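Local coordinates for protein glutathione peroxidase-like peroxiredoxin HYR1 (Saccharomyces cerevisiae, PDB 3CMI) that reduces hydroperoxides with electrons from thioredoxin and, as a sensor of hydroperoxide stress, oxidises and so activates the transcription activator YAP1, at residues F117-S120 with Q121-M125; G130-W133 with N134-F138. All coordinates share one frame; numbering follows the deposited sequence.

Contact 1 of 2, residues F117-S120 with Q121-M125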
ATOM      1  N   PHE A 117      11.891   1.677   0.314  1.00 35.63           N
ATOM      2  CA  PHE A 117      11.963   0.225   0.475  1.00 35.43           C
ATOM      3  C   PHE A 117      11.150  -0.536  -0.571  1.00 35.47           C
ATOM      4  O   PHE A 117      11.648  -1.497  -1.162  1.00 35.32           O
ATOM      5  CB  PHE A 117      11.540  -0.213   1.884  1.00 35.48           C
ATOM      6  CG  PHE A 117      11.304  -1.695   2.003  1.00 35.31           C
ATOM      7  CD1 PHE A 117      12.380  -2.582   2.076  1.00 35.32           C
ATOM      8  CD2 PHE A 117      10.013  -2.207   2.001  1.00 34.71           C
ATOM      9  CE1 PHE A 117      12.167  -3.956   2.169  1.00 35.09           C
ATOM     10  CE2 PHE A 117       9.788  -3.580   2.088  1.00 35.09           C
ATOM     11  CZ  PHE A 117      10.866  -4.454   2.176  1.00 35.65           C
ATOM     12  N   LEU A 118       9.903  -0.119  -0.785  1.00 35.48           N
ATOM     13  CA  LEU A 118       9.024  -0.802  -1.731  1.00 35.59           C
ATOM     14  C   LEU A 118       9.613  -0.825  -3.136  1.00 35.83           C
ATOM     15  O   LEU A 118       9.680  -1.883  -3.761  1.00 36.40           O
ATOM     16  CB  LEU A 118       7.611  -0.207  -1.721  1.00 35.56           C
ATOM     17  CG  LEU A 118       6.773  -0.482  -0.457  1.00 35.40           C
ATOM     18  CD1 LEU A 118       5.449   0.286  -0.488  1.00 35.16           C
ATOM     19  CD2 LEU A 118       6.528  -1.978  -0.244  1.00 35.99           C
ATOM     20  N   LYS A 119      10.076   0.328  -3.611  1.00 35.88           N
ATOM     21  CA  LYS A 119      10.662   0.432  -4.954  1.00 35.80           C
ATOM     22  C   LYS A 119      11.945  -0.383  -5.133  1.00 35.78           C
ATOM     23  O   LYS A 119      12.234  -0.843  -6.240  1.00 36.05           O
ATOM     24  CB  LYS A 119      10.872   1.898  -5.337  1.00 35.74           C
ATOM     25  CG  LYS A 119       9.613   2.541  -5.903  1.00 35.91           C
ATOM     26  CD  LYS A 119       9.334   3.911  -5.301  1.00 36.30           C
ATOM     27  CE  LYS A 119      10.177   4.985  -5.919  1.00 36.26           C
ATOM     28  NZ  LYS A 119       9.808   6.350  -5.438  1.00 35.18           N
ATOM     29  N   SER A 120      12.701  -0.571  -4.049  1.00 35.61           N
ATOM     30  CA  SER A 120      13.916  -1.395  -4.078  1.00 35.50           C
ATOM     31  C   SER A 120      13.599  -2.878  -4.273  1.00 35.45           C
ATOM     32  O   SER A 120      14.441  -3.640  -4.759  1.00 35.15           O
ATOM     33  CB  SER A 120      14.741  -1.209  -2.806  1.00 35.48           C
ATOM     34  OG  SER A 120      14.172  -1.922  -1.718  1.00 36.07           O
ATOM     35  N   GLN A 121      12.389  -3.279  -3.882  1.00 35.43           N
ATOM     36  CA  GLN A 121      11.943  -4.667  -4.022  1.00 35.49           C
ATOM     37  C   GLN A 121      11.246  -4.916  -5.353  1.00 35.69           C
ATOM     38  O   GLN A 121      11.378  -5.999  -5.940  1.00 35.74           O
ATOM     39  CB  GLN A 121      11.006  -5.063  -2.871  1.00 35.46           C
ATOM     40  CG  GLN A 121      11.593  -4.898  -1.469  1.00 34.87           C
ATOM     41  CD  GLN A 121      12.900  -5.639  -1.290  1.00 35.07           C
ATOM     42  OE1 GLN A 121      13.954  -5.025  -1.139  1.00 35.75           O
ATOM     43  NE2 GLN A 121      12.846  -6.963  -1.332  1.00 34.52           N
ATOM     44  N   LYS A 122      10.489  -3.923  -5.823  1.00 35.78           N
ATOM     45  CA  LYS A 122       9.711  -4.088  -7.052  1.00 36.04           C
ATOM     46  C   LYS A 122       9.729  -2.828  -7.925  1.00 35.65           C
ATOM     47  O   LYS A 122       9.039  -1.851  -7.648  1.00 35.90           O
ATOM     48  CB  LYS A 122       8.276  -4.541  -6.727  1.00 36.16           C
ATOM     49  CG  LYS A 122       7.816  -5.825  -7.453  1.00 37.95           C
ATOM     50  CD  LYS A 122       8.505  -7.093  -6.905  1.00 38.60           C
ATOM     51  CE  LYS A 122       8.008  -8.351  -7.592  1.00 39.33           C
ATOM     52  NZ  LYS A 122       8.889  -9.548  -7.374  1.00 40.42           N
ATOM     53  N   SER A 123      10.560  -2.861  -8.962  1.00 35.28           N
ATOM     54  CA  SER A 123      10.611  -1.825  -9.995  1.00 34.83           C
ATOM     55  C   SER A 123      10.998  -2.496 -11.302  1.00 34.57           C
ATOM     56  O   SER A 123      11.605  -3.567 -11.289  1.00 34.51           O
ATOM     57  CB  SER A 123      11.656  -0.759  -9.647  1.00 34.88           C
ATOM     58  OG  SER A 123      11.159   0.172  -8.708  1.00 34.78           O
ATOM     59  N   GLY A 124      10.663  -1.868 -12.428  1.00 34.45           N
ATOM     60  CA  GLY A 124      11.117  -2.348 -13.740  1.00 34.36           C
ATOM     61  C   GLY A 124      12.633  -2.377 -13.803  1.00 34.52           C
ATOM     62  O   GLY A 124      13.298  -1.616 -13.094  1.00 34.07           O
ATOM     63  N   MET A 125      13.180  -3.260 -14.637  1.00 34.44           N
ATOM     64  CA  MET A 125      14.634  -3.397 -14.793  1.00 35.22           C
ATOM     65  C   MET A 125      15.276  -2.140 -15.386  1.00 34.70           C
ATOM     66  O   MET A 125      16.383  -1.749 -14.993  1.00 34.89           O
ATOM     67  CB  MET A 125      14.978  -4.622 -15.653  1.00 34.93           C
ATOM     68  CG  MET A 125      14.709  -5.967 -14.974  1.00 35.63           C
ATOM     69  SD  MET A 125      15.229  -7.402 -15.945  1.00 37.63           S
ATOM     70  CE  MET A 125      16.996  -7.131 -16.075  1.00 36.05           C
TER
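Phe-117 has CG anti to its own N (chi1 167°), and Gln-121 has CG beside its own N and its chain bends at chi2 (-55°). Together these torsions fold the Gln-121 chain back over the Phe-117 ring. CG of Gln-121 sits over one face, toward the rim, 3.7 Å from Phe-117 CZ. This is a CH-pi contact. The amide continues past the ring with its plane almost parallel to it, 8° apart. Beyond it, Gln-121 OE1 comes to 3.2 Å from Ser-120 OG. That hydroxyl is turned back along the helix and donates to Phe-117 O at 2.6 Å. The same carbonyl also receives a weak bond from Gln-121 N.

These residues form the C-terminal end of helix 113-121 in the thioredoxin-like fold of the glutathione peroxidase family. Leu-118 O takes two backbone donors here. Lys-122 N reaches it at 3.0 Å in the alpha-helical i to i+4 pattern, and Gln-121 N reaches it from above the carbonyl plane. One residue on, a side chain replaces the backbone donor: Ser-123 OG donates a hydrogen bond to Lys-119 O at 2.9 Å. The chain has already left the helix there. The Lys-119 side chain heads away from the exit loop, although its CB still touches Ser-123 OG, and its NZ makes a salt bridge with Glu-111. Lys-122 O accepts a bond from Arg-149 of strand 146-150.

Contact 2 of 2, residues G130-W133 with N134-F138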
ATOM      1  N   GLY A 130       9.962   5.378 -10.082  1.00 33.96           N
ATOM      2  CA  GLY A 130       8.995   6.162  -9.328  1.00 33.88           C
ATOM      3  C   GLY A 130       7.548   5.763  -9.537  1.00 33.85           C
ATOM      4  O   GLY A 130       7.216   5.050 -10.489  1.00 33.45           O
ATOM      5  N   ILE A 131       6.694   6.223  -8.626  1.00 33.89           N
ATOM      6  CA  ILE A 131       5.251   6.030  -8.724  1.00 34.04           C
ATOM      7  C   ILE A 131       4.723   6.938  -9.828  1.00 34.04           C
ATOM      8  O   ILE A 131       5.047   8.128  -9.866  1.00 33.93           O
ATOM      9  CB  ILE A 131       4.548   6.356  -7.378  1.00 34.11           C
ATOM     10  CG1 ILE A 131       5.180   5.564  -6.213  1.00 34.43           C
ATOM     11  CG2 ILE A 131       3.029   6.128  -7.477  1.00 33.80           C
ATOM     12  CD1 ILE A 131       5.143   4.021  -6.360  1.00 34.74           C
ATOM     13  N   LYS A 132       3.922   6.372 -10.725  1.00 34.15           N
ATOM     14  CA  LYS A 132       3.457   7.096 -11.913  1.00 34.58           C
ATOM     15  C   LYS A 132       2.247   7.986 -11.634  1.00 34.18           C
ATOM     16  O   LYS A 132       2.187   9.119 -12.117  1.00 34.10           O
ATOM     17  CB  LYS A 132       3.149   6.127 -13.068  1.00 34.85           C
ATOM     18  CG  LYS A 132       4.319   5.847 -14.011  1.00 37.05           C
ATOM     19  CD  LYS A 132       5.334   4.874 -13.405  1.00 40.20           C
ATOM     20  CE  LYS A 132       6.543   4.664 -14.319  1.00 40.57           C
ATOM     21  NZ  LYS A 132       6.261   3.736 -15.458  1.00 41.15           N
ATOM     22  N   TRP A 133       1.284   7.469 -10.870  1.00 33.76           N
ATOM     23  CA  TRP A 133       0.072   8.222 -10.557  1.00 33.53           C
ATOM     24  C   TRP A 133      -0.567   7.769  -9.245  1.00 33.20           C
ATOM     25  O   TRP A 133      -0.057   6.870  -8.573  1.00 33.10           O
ATOM     26  CB  TRP A 133      -0.935   8.135 -11.718  1.00 33.58           C
ATOM     27  CG  TRP A 133      -1.634   9.442 -11.994  1.00 33.79           C
ATOM     28  CD1 TRP A 133      -1.076  10.574 -12.534  1.00 34.09           C
ATOM     29  CD2 TRP A 133      -3.009   9.756 -11.743  1.00 33.57           C
ATOM     30  NE1 TRP A 133      -2.020  11.569 -12.631  1.00 34.18           N
ATOM     31  CE2 TRP A 133      -3.215  11.095 -12.155  1.00 33.99           C
ATOM     32  CE3 TRP A 133      -4.089   9.036 -11.214  1.00 33.93           C
ATOM     33  CZ2 TRP A 133      -4.460  11.729 -12.051  1.00 34.08           C
ATOM     34  CZ3 TRP A 133      -5.329   9.668 -11.109  1.00 34.03           C
ATOM     35  CH2 TRP A 133      -5.501  11.001 -11.527  1.00 34.11           C
ATOM     36  N   ASN A 134      -1.672   8.409  -8.880  1.00 32.97           N
ATOM     37  CA  ASN A 134      -2.477   7.996  -7.730  1.00 32.86           C
ATOM     38  C   ASN A 134      -2.857   6.520  -7.786  1.00 33.14           C
ATOM     39  O   ASN A 134      -3.064   5.972  -8.869  1.00 33.07           O
ATOM     40  CB  ASN A 134      -3.750   8.837  -7.654  1.00 32.55           C
ATOM     41  CG  ASN A 134      -3.476  10.291  -7.336  1.00 32.27           C
ATOM     42  OD1 ASN A 134      -2.678  10.606  -6.451  1.00 31.28           O
ATOM     43  ND2 ASN A 134      -4.146  11.187  -8.051  1.00 31.76           N
ATOM     44  N   PHE A 135      -2.933   5.885  -6.616  1.00 33.28           N
ATOM     45  CA  PHE A 135      -3.474   4.517  -6.470  1.00 33.79           C
ATOM     46  C   PHE A 135      -2.636   3.391  -7.083  1.00 34.08           C
ATOM     47  O   PHE A 135      -3.177   2.376  -7.525  1.00 34.28           O
ATOM     48  CB  PHE A 135      -4.937   4.434  -6.946  1.00 33.59           C
ATOM     49  CG  PHE A 135      -5.841   5.444  -6.303  1.00 33.72           C
ATOM     50  CD1 PHE A 135      -6.263   5.281  -4.986  1.00 33.74           C
ATOM     51  CD2 PHE A 135      -6.271   6.558  -7.012  1.00 33.41           C
ATOM     52  CE1 PHE A 135      -7.098   6.221  -4.383  1.00 33.96           C
ATOM     53  CE2 PHE A 135      -7.105   7.503  -6.424  1.00 33.70           C
ATOM     54  CZ  PHE A 135      -7.519   7.336  -5.105  1.00 33.89           C
ATOM     55  N   GLU A 136      -1.320   3.564  -7.094  1.00 34.39           N
ATOM     56  CA  GLU A 136      -0.415   2.452  -7.359  1.00 34.97           C
ATOM     57  C   GLU A 136      -0.387   1.556  -6.109  1.00 35.14           C
ATOM     58  O   GLU A 136      -0.540   2.045  -4.986  1.00 34.97           O
ATOM     59  CB  GLU A 136       0.981   2.973  -7.710  1.00 35.10           C
ATOM     60  CG  GLU A 136       1.725   2.096  -8.688  1.00 36.00           C
ATOM     61  CD  GLU A 136       2.869   2.803  -9.400  1.00 36.24           C
ATOM     62  OE1 GLU A 136       4.014   2.357  -9.230  1.00 37.64           O
ATOM     63  OE2 GLU A 136       2.638   3.784 -10.137  1.00 36.28           O
ATOM     64  N   LYS A 137      -0.209   0.253  -6.315  1.00 35.47           N
ATOM     65  CA  LYS A 137      -0.418  -0.751  -5.266  1.00 35.61           C
ATOM     66  C   LYS A 137       0.733  -1.753  -5.162  1.00 35.79           C
ATOM     67  O   LYS A 137       1.246  -2.246  -6.180  1.00 35.93           O
ATOM     68  CB  LYS A 137      -1.717  -1.521  -5.527  1.00 35.93           C
ATOM     69  CG  LYS A 137      -2.968  -0.654  -5.680  1.00 36.48           C
ATOM     70  CD  LYS A 137      -3.961  -1.305  -6.617  1.00 37.37           C
ATOM     71  CE  LYS A 137      -5.124  -0.374  -6.941  1.00 38.25           C
ATOM     72  NZ  LYS A 137      -4.905   0.416  -8.185  1.00 36.61           N
ATOM     73  N   PHE A 138       1.129  -2.045  -3.927  1.00 35.57           N
ATOM     74  CA  PHE A 138       2.131  -3.064  -3.632  1.00 35.59           C
ATOM     75  C   PHE A 138       1.503  -4.093  -2.706  1.00 35.74           C
ATOM     76  O   PHE A 138       0.914  -3.740  -1.684  1.00 35.60           O
ATOM     77  CB  PHE A 138       3.347  -2.464  -2.917  1.00 35.59           C
ATOM     78  CG  PHE A 138       4.141  -1.483  -3.739  1.00 35.96           C
ATOM     79  CD1 PHE A 138       3.722  -0.158  -3.878  1.00 36.57           C
ATOM     80  CD2 PHE A 138       5.350  -1.863  -4.314  1.00 35.22           C
ATOM     81  CE1 PHE A 138       4.478   0.758  -4.613  1.00 35.74           C
ATOM     82  CE2 PHE A 138       6.111  -0.953  -5.041  1.00 35.96           C
ATOM     83  CZ  PHE A 138       5.671   0.357  -5.198  1.00 35.37           C
TER
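Glu-136 reaches back across a bend to the backbone of Lys-132. Its OE2 accepts from Lys-132 N at 2.9 Å, with a nearly straight N-H...O angle of 165°. The donor meets the syn side of the carboxylate, 26° out of its plane. This bend leads into strand 137-140 of the central sheet of the thioredoxin-like fold.

The Ile-131 side chain crosses the same carboxylate at a slant, its two branches each meeting one oxygen. Its CG2 is 3.6 Å from Glu-136 OE2, and its CD1 is 3.5 Å from OE1. The glutamate chain is extended beyond CG (chi2 160°), which carries the carboxylate across the bend to Ile-131 and Lys-132. Ile-131 CD1 also meets the edge of the Phe-138 ring, in its plane, 3.8 Å from CE1. Asn-134 ND2 sits over one face of the Trp-133 ring, 3.6 Å from CZ3.

Farther out, Glu-136 OE1 forms a salt bridge with Arg-149 of strand 146-150. The two carboxylate oxygens are thus held by different partners, which should fix the rotation of the group and probably favours its charged form. Phe-135 continues the bend with a positive phi, and its ring meets Tyr-50 edge-to-face. The Phe-135 side chain lies about 10 Å from that of Cys-44, the active-site cysteine. Its carbonyl oxygen, Phe-135 O, accepts from Lys-137 NZ at 2.7 Å.

Contact 1 comes first along the chain and closes before contact 2 opens. It lies at the end of helix 113-121. Contact 2 forms the bend leading into strand 137-140, the next regular element. Their centres are 12 Å apart, and they touch directly. Leu-118 CB packs against Phe-138 CE2 at 3.7 Å, joining the helix to the sheet. Lys-119 CE also packs on Gly-130 CA. Arg-149 of strand 146-150 is a shared partner, bonding to Lys-122 O from one contact and Glu-136 from the other. The loop between helix and strand is therefore tied at both ends to the same edge strand of the sheet.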